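Local coordinates for unknown protein (Galdieria sulphuraria, PDB 2NYI) that is of unknown function but carries tandem ACT domains, a fold that in many relatives serves as a small-molecule-binding regulatory module, at residues E2-V7 / N54-K59; V7-G12 / A46-V51; H20-A25 / S67-F72; L60-L65 / I74-A79. All blocks are in the same frame, centred on the assembly; numbering follows the deposited sequence.

Interaction 1 (E2-V7 / N54-K59); sequences ETQSFV and NAKDGK
The aromatic part of this contact belongs to F6. Its CG stands anti to the carbonyl carbon (chi1 -61°), which sends the ring from the strand toward the chain at 54-59. The far end of the ring meets backbone rather than side chains: the carbonyl oxygen of A55 lies in the ring plane at the edge, 3.5 Å from F6 CZ, and F6 CE1 comes within 3.3 Å of G58 N. G58 CA adds an off-centre CH-pi contact, 4.1 Å from the centroid of the F6 ring. R78 makes a cation-pi contact with the same ring. An alanine here removes the ring that R78 packs on and would probably leave the 55-58 backbone loosely seated. In the ACT fold, a βαββαβ sandwich, this is where the first strand meets the link from the third strand, 44-53, to the second helix. D57 shapes the end of that link through an Asx turn: D57 OD1 accepts from K59 N at 2.9 Å, with G58 as the N-cap residue. The polar contacts are more exposed. Q4, bent at chi2 (-70°), lays CG 3.0 Å from A55 O, and its amide is held between E2 and R78; Q4 NE2 donates to E2 OE2 at 3.0 Å, from above the carboxylate plane, while OE1 is taken by R78. K56 NZ and E2 OE2 stay 4.5 Å apart, too far for a salt bridge, though their opposite charges probably attract.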
loop_
_atom_site.group_PDB
_atom_site.type_symbol
_atom_site.label_atom_id
_atom_site.label_comp_id
_atom_site.label_asym_id
_atom_site.label_seq_id
_atom_site.Cartn_x
_atom_site.Cartn_y
_atom_site.Cartn_z
ATOM N N GLU A 2 -9.447 21.846 19.862
ATOM C CA GLU A 2 -8.928 20.463 20.082
ATOM C C GLU A 2 -8.737 19.736 18.750
ATOM O O GLU A 2 -9.677 19.624 17.952
ATOM C CB GLU A 2 -9.876 19.670 20.981
ATOM C CG GLU A 2 -9.398 18.258 21.307
ATOM C CD GLU A 2 -10.249 17.574 22.373
ATOM O OE1 GLU A 2 -10.392 18.141 23.483
ATOM O OE2 GLU A 2 -10.761 16.461 22.101
ATOM N N THR A 3 -7.517 19.252 18.524
ATOM C CA THR A 3 -7.205 18.516 17.302
ATOM C C THR A 3 -7.797 17.107 17.357
ATOM O O THR A 3 -7.788 16.459 18.400
ATOM C CB THR A 3 -5.680 18.487 17.006
ATOM O OG1 THR A 3 -5.437 17.784 15.779
ATOM C CG2 THR A 3 -4.894 17.823 18.141
ATOM N N GLN A 4 -8.329 16.647 16.231
ATOM C CA GLN A 4 -8.919 15.317 16.157
ATOM C C GLN A 4 -8.265 14.569 15.008
ATOM O O GLN A 4 -7.839 15.194 14.041
ATOM C CB GLN A 4 -10.420 15.404 15.904
ATOM C CG GLN A 4 -11.182 16.287 16.890
ATOM C CD GLN A 4 -11.266 15.712 18.291
ATOM O OE1 GLN A 4 -11.052 14.518 18.504
ATOM N NE2 GLN A 4 -11.594 16.566 19.259
ATOM N N SER A 5 -8.210 13.245 15.119
ATOM C CA SER A 5 -7.632 12.394 14.063
ATOM C C SER A 5 -8.702 11.660 13.245
ATOM O O SER A 5 -9.684 11.151 13.797
ATOM C CB SER A 5 -6.654 11.387 14.667
ATOM O OG SER A 5 -6.157 10.509 13.652
ATOM N N PHE A 6 -8.503 11.602 11.927
ATOM C CA PHE A 6 -9.455 10.970 11.023
ATOM C C PHE A 6 -8.693 9.991 10.133
ATOM O O PHE A 6 -7.510 10.203 9.847
ATOM C CB PHE A 6 -10.159 12.022 10.150
ATOM C CG PHE A 6 -10.953 13.023 10.946
ATOM C CD1 PHE A 6 -12.272 12.780 11.264
ATOM C CD2 PHE A 6 -10.338 14.189 11.429
ATOM C CE1 PHE A 6 -13.009 13.713 12.041
ATOM C CE2 PHE A 6 -11.062 15.116 12.198
ATOM C CZ PHE A 6 -12.392 14.878 12.492
ATOM N N VAL A 7 -9.363 8.916 9.724
ATOM C CA VAL A 7 -8.794 7.941 8.794
ATOM C C VAL A 7 -9.518 8.112 7.475
ATOM O O VAL A 7 -10.754 8.082 7.413
ATOM C CB VAL A 7 -8.938 6.480 9.284
ATOM C CG1 VAL A 7 -8.046 5.559 8.454
ATOM C CG2 VAL A 7 -8.572 6.382 10.770
ATOM N N ASN A 54 -8.396 20.487 13.362
ATOM C CA ASN A 54 -9.031 21.143 14.515
ATOM C C ASN A 54 -10.538 21.236 14.316
ATOM O O ASN A 54 -11.084 22.328 14.138
ATOM C CB ASN A 54 -8.436 22.532 14.744
ATOM C CG ASN A 54 -7.071 22.487 15.401
ATOM O OD1 ASN A 54 -6.379 21.462 15.385
ATOM N ND2 ASN A 54 -6.667 23.614 15.981
ATOM N N ALA A 55 -11.201 20.084 14.323
ATOM C CA ALA A 55 -12.647 20.007 14.120
ATOM C C ALA A 55 -13.201 18.670 14.593
ATOM O O ALA A 55 -12.486 17.661 14.611
ATOM C CB ALA A 55 -13.013 20.256 12.643
ATOM N N LYS A 56 -14.479 18.673 14.966
ATOM C CA LYS A 56 -15.135 17.517 15.577
ATOM C C LYS A 56 -15.465 16.396 14.593
ATOM O O LYS A 56 -15.315 15.223 14.928
ATOM C CB LYS A 56 -16.403 17.939 16.322
ATOM C CG LYS A 56 -16.705 17.102 17.558
ATOM C CD LYS A 56 -15.957 17.630 18.774
ATOM C CE LYS A 56 -15.963 16.632 19.916
ATOM N NZ LYS A 56 -15.116 17.116 21.040
ATOM N N ASP A 57 -15.948 16.731 13.399
ATOM C CA ASP A 57 -16.105 15.675 12.388
ATOM C C ASP A 57 -15.390 15.964 11.057
ATOM O O ASP A 57 -14.851 17.053 10.840
ATOM C CB ASP A 57 -17.566 15.171 12.237
ATOM C CG ASP A 57 -18.435 16.048 11.339
ATOM O OD1 ASP A 57 -17.944 16.621 10.350
ATOM O OD2 ASP A 57 -19.645 16.131 11.610
ATOM N N GLY A 58 -15.385 14.966 10.189
ATOM C CA GLY A 58 -14.577 15.021 8.982
ATOM C C GLY A 58 -15.290 15.465 7.724
ATOM O O GLY A 58 -14.734 15.316 6.649
ATOM N N LYS A 59 -16.506 16.009 7.851
ATOM C CA LYS A 59 -17.269 16.474 6.694
ATOM C C LYS A 59 -16.448 17.408 5.808
ATOM O O LYS A 59 -16.554 17.328 4.581
ATOM C CB LYS A 59 -18.582 17.181 7.119
ATOM C CG LYS A 59 -19.738 16.237 7.484
ATOM C CD LYS A 59 -20.926 16.998 8.144
ATOM C CE LYS A 59 -22.223 16.185 8.134
ATOM N NZ LYS A 59 -21.993 14.731 8.360
#

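Interaction 2 (V7-G12 / A46-V51); sequences VVSVAG and AMIVLV
V7 and V8 both hold CG1 anti to the backbone N (chi1 -166° and 174°), leaving CG2 beside it, yet their methyls work on opposite faces of the sheet. V7 CG2 lies alongside L50, 3.5 Å from L50 CD2, and V7 CG1 runs beside the I48 methyl CG2 at 3.8 Å. On the other face the V8 and V51 side chains cross obliquely, V8 CG2 3.9 Å from V51 CG2, among side chains that pack against helices 18-28 and 59-68: V10, M47 and V49 all touch F22. Strands 4-13 and 44-53 are antiparallel here, the two central strands of the four-stranded ACT sheet. V8 with V49 and V10 with M47 are the hydrogen-bonded pairs, each closed by two bonds; V8 N reaches V49 O at 2.8 Å, nearly along the C=O axis. Between them S9 and I48 form a non-hydrogen-bonded pair, where I48 CA approaches V8 O at 3.2 Å. The face bearing V7, S9, I48 and L50 meets the second subunit, and S9 OG bonds to D44 of that subunit. The chemistry thus separates by face: one side is sealed by aliphatic groups against the domain's own helices, whereas the other puts a hydroxyl among its methyls for a bond across the dimer.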
loop_
_atom_site.group_PDB
_atom_site.type_symbol
_atom_site.label_atom_id
_atom_site.label_comp_id
_atom_site.label_asym_id
_atom_site.label_seq_id
_atom_site.Cartn_x
_atom_site.Cartn_y
_atom_site.Cartn_z
ATOM N N VAL A 7 -9.363 8.916 9.724
ATOM C CA VAL A 7 -8.794 7.941 8.794
ATOM C C VAL A 7 -9.518 8.112 7.475
ATOM O O VAL A 7 -10.754 8.082 7.413
ATOM C CB VAL A 7 -8.938 6.480 9.284
ATOM C CG1 VAL A 7 -8.046 5.559 8.454
ATOM C CG2 VAL A 7 -8.572 6.382 10.770
ATOM N N VAL A 8 -8.728 8.332 6.432
ATOM C CA VAL A 8 -9.220 8.590 5.094
ATOM C C VAL A 8 -8.701 7.493 4.159
ATOM O O VAL A 8 -7.509 7.163 4.200
ATOM C CB VAL A 8 -8.704 9.985 4.593
ATOM C CG1 VAL A 8 -9.086 10.229 3.134
ATOM C CG2 VAL A 8 -9.232 11.094 5.488
ATOM N N SER A 9 -9.600 6.918 3.364
ATOM C CA SER A 9 -9.240 5.958 2.313
ATOM C C SER A 9 -9.609 6.545 0.962
ATOM O O SER A 9 -10.694 7.122 0.809
ATOM C CB SER A 9 -10.003 4.637 2.509
ATOM O OG SER A 9 -9.438 3.880 3.576
ATOM N N VAL A 10 -8.714 6.395 -0.013
ATOM C CA VAL A 10 -8.927 6.903 -1.369
ATOM C C VAL A 10 -8.590 5.757 -2.317
ATOM O O VAL A 10 -7.523 5.123 -2.185
ATOM C CB VAL A 10 -7.985 8.107 -1.667
ATOM C CG1 VAL A 10 -8.139 8.618 -3.136
ATOM C CG2 VAL A 10 -8.191 9.240 -0.662
ATOM N N ALA A 11 -9.466 5.509 -3.280
ATOM C CA ALA A 11 -9.186 4.525 -4.319
ATOM C C ALA A 11 -9.747 4.986 -5.654
ATOM O O ALA A 11 -10.829 5.597 -5.721
ATOM C CB ALA A 11 -9.796 3.165 -3.931
ATOM N N GLY A 12 -9.008 4.700 -6.715
ATOM C CA GLY A 12 -9.434 5.055 -8.071
ATOM C C GLY A 12 -8.399 4.632 -9.088
ATOM O O GLY A 12 -7.436 3.930 -8.757
ATOM N N ALA A 46 -4.420 3.248 -4.522
ATOM C CA ALA A 46 -5.097 3.181 -3.212
ATOM C C ALA A 46 -4.192 3.884 -2.188
ATOM O O ALA A 46 -2.940 3.753 -2.244
ATOM C CB ALA A 46 -5.375 1.713 -2.809
HETATM N N MSE A 47 -4.809 4.615 -1.257
HETATM C CA MSE A 47 -4.052 5.273 -0.179
HETATM C C MSE A 47 -4.897 5.409 1.066
HETATM O O MSE A 47 -6.089 5.700 0.987
HETATM C CB MSE A 47 -3.582 6.673 -0.640
HETATM C CG MSE A 47 -2.774 7.422 0.425
HETATM SE SE MSE A 47 -1.845 8.956 -0.354
HETATM C CE MSE A 47 -3.235 9.921 -0.656
ATOM N N ILE A 48 -4.268 5.191 2.207
ATOM C CA ILE A 48 -4.898 5.399 3.507
ATOM C C ILE A 48 -4.056 6.466 4.215
ATOM O O ILE A 48 -2.823 6.431 4.172
ATOM C CB ILE A 48 -4.956 4.119 4.338
ATOM C CG1 ILE A 48 -5.672 3.011 3.539
ATOM C CG2 ILE A 48 -5.740 4.383 5.664
ATOM C CD1 ILE A 48 -5.523 1.623 4.156
ATOM N N VAL A 49 -4.749 7.440 4.803
ATOM C CA VAL A 49 -4.088 8.566 5.455
ATOM C C VAL A 49 -4.738 8.830 6.821
ATOM O O VAL A 49 -5.965 8.795 6.938
ATOM C CB VAL A 49 -4.213 9.836 4.586
ATOM C CG1 VAL A 49 -3.394 10.988 5.174
ATOM C CG2 VAL A 49 -3.767 9.558 3.117
ATOM N N LEU A 50 -3.892 9.078 7.830
ATOM C CA LEU A 50 -4.337 9.622 9.124
ATOM C C LEU A 50 -4.176 11.136 9.025
ATOM O O LEU A 50 -3.074 11.658 8.750
ATOM C CB LEU A 50 -3.546 9.043 10.313
ATOM C CG LEU A 50 -3.783 7.532 10.557
ATOM C CD1 LEU A 50 -2.804 6.944 11.559
ATOM C CD2 LEU A 50 -5.207 7.318 11.048
ATOM N N VAL A 51 -5.291 11.821 9.222
ATOM C CA VAL A 51 -5.380 13.261 8.981
ATOM C C VAL A 51 -5.804 13.928 10.278
ATOM O O VAL A 51 -6.762 13.476 10.913
ATOM C CB VAL A 51 -6.426 13.581 7.876
ATOM C CG1 VAL A 51 -6.683 15.102 7.768
ATOM C CG2 VAL A 51 -5.994 13.031 6.539
#

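Interaction 3 (H20-A25 / S67-F72); sequences HDFSWA and SALPGF
Helix 18-28 and the end of helix 59-68 pack here on the same side of the ACT domain sheet. Along the first helix, D21 is the earliest residue to touch. D21 CB points toward 67-72 and lies 3.7 Å from L69 CD2, while chi1 (-71°) sets the carboxylate, whose OD2 forms a salt bridge with R15. F22 follows, with CG anti to the backbone N (chi1 -180°); this swings the ring toward the sheet, where it touches V8, V10, M47 and V49. Only its margin takes part here: L69 CD1 sits near the ring plane, at the edge, 4.1 Å from F22 CD1. The two methyls of L69 therefore divide between neighbouring residues of the helix, CD1 to F22 and CD2 to D21. L69 is also where the second helix gives way, leaving helical backbone angles and opening a type II turn to F72, closed by F72 N to L69 O at 3.2 Å. The positive phi of G71 (89°) within that turn would jam a side chain against the preceding carbonyl. One turn beyond D21, A25 brings the helices close because both sides are small: A25 CB meets A68 CB at 3.6 Å, and the same A68 methyl rests 3.7 Å from the carbonyl oxygen D21 O.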
loop_
_atom_site.group_PDB
_atom_site.type_symbol
_atom_site.label_atom_id
_atom_site.label_comp_id
_atom_site.label_asym_id
_atom_site.label_seq_id
_atom_site.Cartn_x
_atom_site.Cartn_y
_atom_site.Cartn_z
ATOM N N HIS A 20 -0.600 14.674 -5.116
ATOM C CA HIS A 20 -0.540 16.132 -5.059
ATOM C C HIS A 20 -1.908 16.789 -4.838
ATOM O O HIS A 20 -2.041 17.693 -3.993
ATOM C CB HIS A 20 0.167 16.742 -6.263
ATOM C CG HIS A 20 0.203 18.239 -6.198
ATOM N ND1 HIS A 20 -0.520 19.030 -7.058
ATOM C CD2 HIS A 20 0.765 19.077 -5.294
ATOM C CE1 HIS A 20 -0.350 20.302 -6.731
ATOM N NE2 HIS A 20 0.424 20.358 -5.664
ATOM N N ASP A 21 -2.904 16.354 -5.603
ATOM C CA ASP A 21 -4.258 16.932 -5.514
ATOM C C ASP A 21 -4.823 16.741 -4.121
ATOM O O ASP A 21 -5.418 17.658 -3.548
ATOM C CB ASP A 21 -5.184 16.324 -6.573
ATOM C CG ASP A 21 -4.845 16.787 -7.985
ATOM O OD1 ASP A 21 -4.073 17.756 -8.153
ATOM O OD2 ASP A 21 -5.350 16.166 -8.936
ATOM N N PHE A 22 -4.618 15.535 -3.583
ATOM C CA PHE A 22 -5.012 15.170 -2.211
ATOM C C PHE A 22 -4.373 16.117 -1.177
ATOM O O PHE A 22 -5.060 16.693 -0.311
ATOM C CB PHE A 22 -4.578 13.711 -1.951
ATOM C CG PHE A 22 -4.929 13.202 -0.583
ATOM C CD1 PHE A 22 -6.086 12.463 -0.378
ATOM C CD2 PHE A 22 -4.083 13.445 0.500
ATOM C CE1 PHE A 22 -6.396 11.973 0.905
ATOM C CE2 PHE A 22 -4.395 12.966 1.777
ATOM C CZ PHE A 22 -5.560 12.238 1.969
ATOM N N SER A 23 -3.056 16.282 -1.300
ATOM C CA SER A 23 -2.248 17.067 -0.358
ATOM C C SER A 23 -2.590 18.546 -0.452
ATOM O O SER A 23 -2.674 19.246 0.568
ATOM C CB SER A 23 -0.763 16.863 -0.681
ATOM O OG SER A 23 -0.433 15.498 -0.489
ATOM N N TRP A 24 -2.782 19.023 -1.680
ATOM C CA TRP A 24 -3.201 20.403 -1.889
ATOM C C TRP A 24 -4.534 20.664 -1.174
ATOM O O TRP A 24 -4.700 21.685 -0.484
ATOM C CB TRP A 24 -3.296 20.721 -3.384
ATOM C CG TRP A 24 -3.610 22.150 -3.600
ATOM C CD1 TRP A 24 -2.717 23.169 -3.768
ATOM C CD2 TRP A 24 -4.917 22.750 -3.600
ATOM N NE1 TRP A 24 -3.392 24.368 -3.902
ATOM C CE2 TRP A 24 -4.739 24.137 -3.810
ATOM C CE3 TRP A 24 -6.219 22.248 -3.462
ATOM C CZ2 TRP A 24 -5.816 25.031 -3.872
ATOM C CZ3 TRP A 24 -7.296 23.143 -3.528
ATOM C CH2 TRP A 24 -7.080 24.516 -3.732
ATOM N N ALA A 25 -5.476 19.732 -1.323
ATOM C CA ALA A 25 -6.817 19.899 -0.751
ATOM C C ALA A 25 -6.784 20.004 0.766
ATOM O O ALA A 25 -7.468 20.849 1.346
ATOM C CB ALA A 25 -7.738 18.748 -1.193
ATOM N N SER A 67 -14.000 17.257 -4.010
ATOM C CA SER A 67 -13.803 18.351 -4.979
ATOM C C SER A 67 -12.478 18.209 -5.733
ATOM O O SER A 67 -12.438 18.403 -6.953
ATOM C CB SER A 67 -13.875 19.729 -4.288
ATOM O OG SER A 67 -13.562 20.787 -5.202
ATOM N N ALA A 68 -11.415 17.862 -5.005
ATOM C CA ALA A 68 -10.055 17.745 -5.551
ATOM C C ALA A 68 -9.860 16.482 -6.399
ATOM O O ALA A 68 -9.039 16.473 -7.320
ATOM C CB ALA A 68 -9.020 17.764 -4.421
ATOM N N LEU A 69 -10.627 15.441 -6.080
ATOM C CA LEU A 69 -10.458 14.092 -6.664
ATOM C C LEU A 69 -11.798 13.556 -7.159
ATOM O O LEU A 69 -12.285 12.523 -6.685
ATOM C CB LEU A 69 -9.851 13.125 -5.627
ATOM C CG LEU A 69 -8.448 13.458 -5.107
ATOM C CD1 LEU A 69 -8.049 12.498 -3.983
ATOM C CD2 LEU A 69 -7.422 13.457 -6.230
ATOM N N PRO A 70 -12.407 14.252 -8.133
ATOM C CA PRO A 70 -13.718 13.794 -8.594
ATOM C C PRO A 70 -13.613 12.394 -9.216
ATOM O O PRO A 70 -12.596 12.062 -9.809
ATOM C CB PRO A 70 -14.130 14.859 -9.630
ATOM C CG PRO A 70 -12.889 15.548 -10.012
ATOM C CD PRO A 70 -11.948 15.462 -8.843
ATOM N N GLY A 71 -14.623 11.555 -9.015
ATOM C CA GLY A 71 -14.540 10.183 -9.523
ATOM C C GLY A 71 -13.912 9.158 -8.580
ATOM O O GLY A 71 -14.211 7.959 -8.697
ATOM N N PHE A 72 -13.053 9.612 -7.659
ATOM C CA PHE A 72 -12.383 8.721 -6.698
ATOM C C PHE A 72 -13.338 8.254 -5.622
ATOM O O PHE A 72 -14.295 8.957 -5.279
ATOM C CB PHE A 72 -11.137 9.380 -6.091
ATOM C CG PHE A 72 -9.961 9.371 -7.016
ATOM C CD1 PHE A 72 -8.956 8.427 -6.863
ATOM C CD2 PHE A 72 -9.885 10.268 -8.073
ATOM C CE1 PHE A 72 -7.871 8.393 -7.742
ATOM C CE2 PHE A 72 -8.800 10.255 -8.961
ATOM C CZ PHE A 72 -7.801 9.295 -8.806
#

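Interaction 4 (L60-L65 / I74-A79); sequences LIQSAL and ISTRRA
Q62 makes a close part of this contact, bridging helix 59-68 to the strand with both ends of its amide. With CG anti to the backbone N (chi1 179°) and a bend at chi2 (74°), the chain doubles toward strand 73-78. T76 OG1 donates to Q62 OE1 at 2.9 Å, in the carbonyl plane and on a lone pair. On the other side Q62 NE2 gives a hydrogen to I74 O at 3.0 Å; the nitrogen sits above that carbonyl's plane, but the oxygen lies close to the plane of the Q62 amide. E66 also accepts from NE2, so three bonds fix the rotation of the amide. A leucine here has no amide to bridge to I74 O and T76 OG1, and would probably leave helix 59-68 less firmly fixed to the strand. The I74 and L65 side chains cross at about a right angle, I74 CD1 making an apolar contact 3.9 Å from L65 CB and a close methyl-to-carbonyl approach, 3.5 Å, to L65 O. I61 is looser against T76, its CG2 4.1 Å from T76 CG2, and the outer side of the helix, with L60 and S63, faces solvent. The axes of segments 60-65 and 74-78 run nearly antiparallel (167°) and come within 8.1 Å. I61 continues onto F6 of strand 4-13 and V51 and L53 of strand 44-53; L65 continues onto V8 and helix 18-28, whereas R77 points from the helix to a salt bridge with D44 of the second subunit.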
loop_
_atom_site.group_PDB
_atom_site.type_symbol
_atom_site.label_atom_id
_atom_site.label_comp_id
_atom_site.label_asym_id
_atom_site.label_seq_id
_atom_site.Cartn_x
_atom_site.Cartn_y
_atom_site.Cartn_z
ATOM N N LEU A 60 -15.642 18.289 6.414
ATOM C CA LEU A 60 -14.812 19.223 5.647
ATOM C C LEU A 60 -13.759 18.471 4.832
ATOM O O LEU A 60 -13.525 18.782 3.662
ATOM C CB LEU A 60 -14.123 20.252 6.556
ATOM C CG LEU A 60 -13.242 21.336 5.911
ATOM C CD1 LEU A 60 -14.033 22.148 4.874
ATOM C CD2 LEU A 60 -12.612 22.269 6.962
ATOM N N ILE A 61 -13.138 17.479 5.461
ATOM C CA ILE A 61 -12.115 16.654 4.793
ATOM C C ILE A 61 -12.750 15.945 3.592
ATOM O O ILE A 61 -12.245 16.030 2.460
ATOM C CB ILE A 61 -11.484 15.629 5.763
ATOM C CG1 ILE A 61 -10.721 16.352 6.886
ATOM C CG2 ILE A 61 -10.542 14.640 4.990
ATOM C CD1 ILE A 61 -10.506 15.493 8.126
ATOM N N GLN A 62 -13.883 15.291 3.838
ATOM C CA GLN A 62 -14.552 14.515 2.797
ATOM C C GLN A 62 -14.956 15.388 1.613
ATOM O O GLN A 62 -14.719 15.027 0.446
ATOM C CB GLN A 62 -15.782 13.799 3.370
ATOM C CG GLN A 62 -16.570 12.977 2.341
ATOM C CD GLN A 62 -15.871 11.697 1.940
ATOM O OE1 GLN A 62 -15.058 11.147 2.695
ATOM N NE2 GLN A 62 -16.195 11.208 0.740
ATOM N N SER A 63 -15.571 16.535 1.908
ATOM C CA SER A 63 -15.960 17.468 0.871
ATOM C C SER A 63 -14.786 18.004 0.079
ATOM O O SER A 63 -14.863 18.055 -1.155
ATOM C CB SER A 63 -16.787 18.611 1.474
ATOM O OG SER A 63 -18.063 18.095 1.789
ATOM N N ALA A 64 -13.722 18.421 0.774
ATOM C CA ALA A 64 -12.532 18.994 0.135
ATOM C C ALA A 64 -11.907 17.989 -0.834
ATOM O O ALA A 64 -11.492 18.344 -1.951
ATOM C CB ALA A 64 -11.505 19.415 1.190
ATOM N N LEU A 65 -11.862 16.728 -0.394
ATOM C CA LEU A 65 -11.255 15.648 -1.185
ATOM C C LEU A 65 -12.127 15.254 -2.374
ATOM O O LEU A 65 -11.607 15.008 -3.467
ATOM C CB LEU A 65 -10.956 14.443 -0.286
ATOM C CG LEU A 65 -9.839 14.659 0.751
ATOM C CD1 LEU A 65 -9.616 13.333 1.502
ATOM C CD2 LEU A 65 -8.511 15.178 0.131
ATOM N N ILE A 74 -13.814 7.740 -1.953
ATOM C CA ILE A 74 -13.208 8.384 -0.790
ATOM C C ILE A 74 -14.097 8.164 0.435
ATOM O O ILE A 74 -15.322 8.323 0.348
ATOM C CB ILE A 74 -13.039 9.912 -1.009
ATOM C CG1 ILE A 74 -12.109 10.204 -2.195
ATOM C CG2 ILE A 74 -12.510 10.623 0.270
ATOM C CD1 ILE A 74 -12.255 11.619 -2.722
ATOM N N SER A 75 -13.484 7.826 1.566
ATOM C CA SER A 75 -14.237 7.756 2.834
ATOM C C SER A 75 -13.415 8.402 3.936
ATOM O O SER A 75 -12.185 8.404 3.876
ATOM C CB SER A 75 -14.621 6.315 3.193
ATOM O OG SER A 75 -13.475 5.533 3.493
ATOM N N THR A 76 -14.109 8.985 4.910
ATOM C CA THR A 76 -13.475 9.662 6.031
ATOM C C THR A 76 -14.252 9.220 7.273
ATOM O O THR A 76 -15.486 9.284 7.275
ATOM C CB THR A 76 -13.587 11.226 5.887
ATOM O OG1 THR A 76 -12.984 11.656 4.660
ATOM C CG2 THR A 76 -12.889 11.951 7.048
ATOM N N ARG A 77 -13.545 8.803 8.321
ATOM C CA ARG A 77 -14.181 8.470 9.594
ATOM C C ARG A 77 -13.268 8.912 10.719
ATOM O O ARG A 77 -12.066 9.097 10.505
ATOM C CB ARG A 77 -14.454 6.974 9.722
ATOM C CG ARG A 77 -13.207 6.105 9.718
ATOM C CD ARG A 77 -13.509 4.653 10.004
ATOM N NE ARG A 77 -12.291 3.847 9.921
ATOM C CZ ARG A 77 -11.449 3.626 10.936
ATOM N NH1 ARG A 77 -11.666 4.137 12.149
ATOM N NH2 ARG A 77 -10.379 2.877 10.742
ATOM N N ARG A 78 -13.841 9.112 11.906
ATOM C CA ARG A 78 -13.047 9.420 13.088
ATOM C C ARG A 78 -12.067 8.268 13.305
ATOM O O ARG A 78 -12.383 7.102 13.007
ATOM C CB ARG A 78 -13.946 9.598 14.326
ATOM C CG ARG A 78 -13.802 10.933 15.093
ATOM C CD ARG A 78 -12.554 11.714 14.716
ATOM N NE ARG A 78 -11.814 12.282 15.841
ATOM C CZ ARG A 78 -10.978 11.599 16.622
ATOM N NH1 ARG A 78 -10.788 10.302 16.438
ATOM N NH2 ARG A 78 -10.337 12.212 17.608
ATOM N N ALA A 79 -10.876 8.597 13.797
ATOM C CA ALA A 79 -9.883 7.593 14.163
ATOM C C ALA A 79 -10.406 6.737 15.309
ATOM O O ALA A 79 -11.149 7.220 16.171
ATOM C CB ALA A 79 -8.568 8.246 14.558
#

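From the N terminus, strand 4-13 enters both interaction 1 and interaction 2, which share V7. Interaction 1 closes the long loop from 2-7 to 54-59, and interaction 2, joining 7-12 to 46-51, closes a shorter one within it. Interaction 3 starts in the first helix and ends past the second, so its loop crosses both of these. Interaction 4 follows interactions 1 and 2 in series, closing the short connection from helix 59-68 to the edge strand, and it crosses interaction 3. Backbone bonds from strand 4-13 to 44-53 and 73-78 knit the strand segments of interactions 1, 2 and 4 into one sheet, while F22 and L65 join interactions 3 and 4 beneath V8.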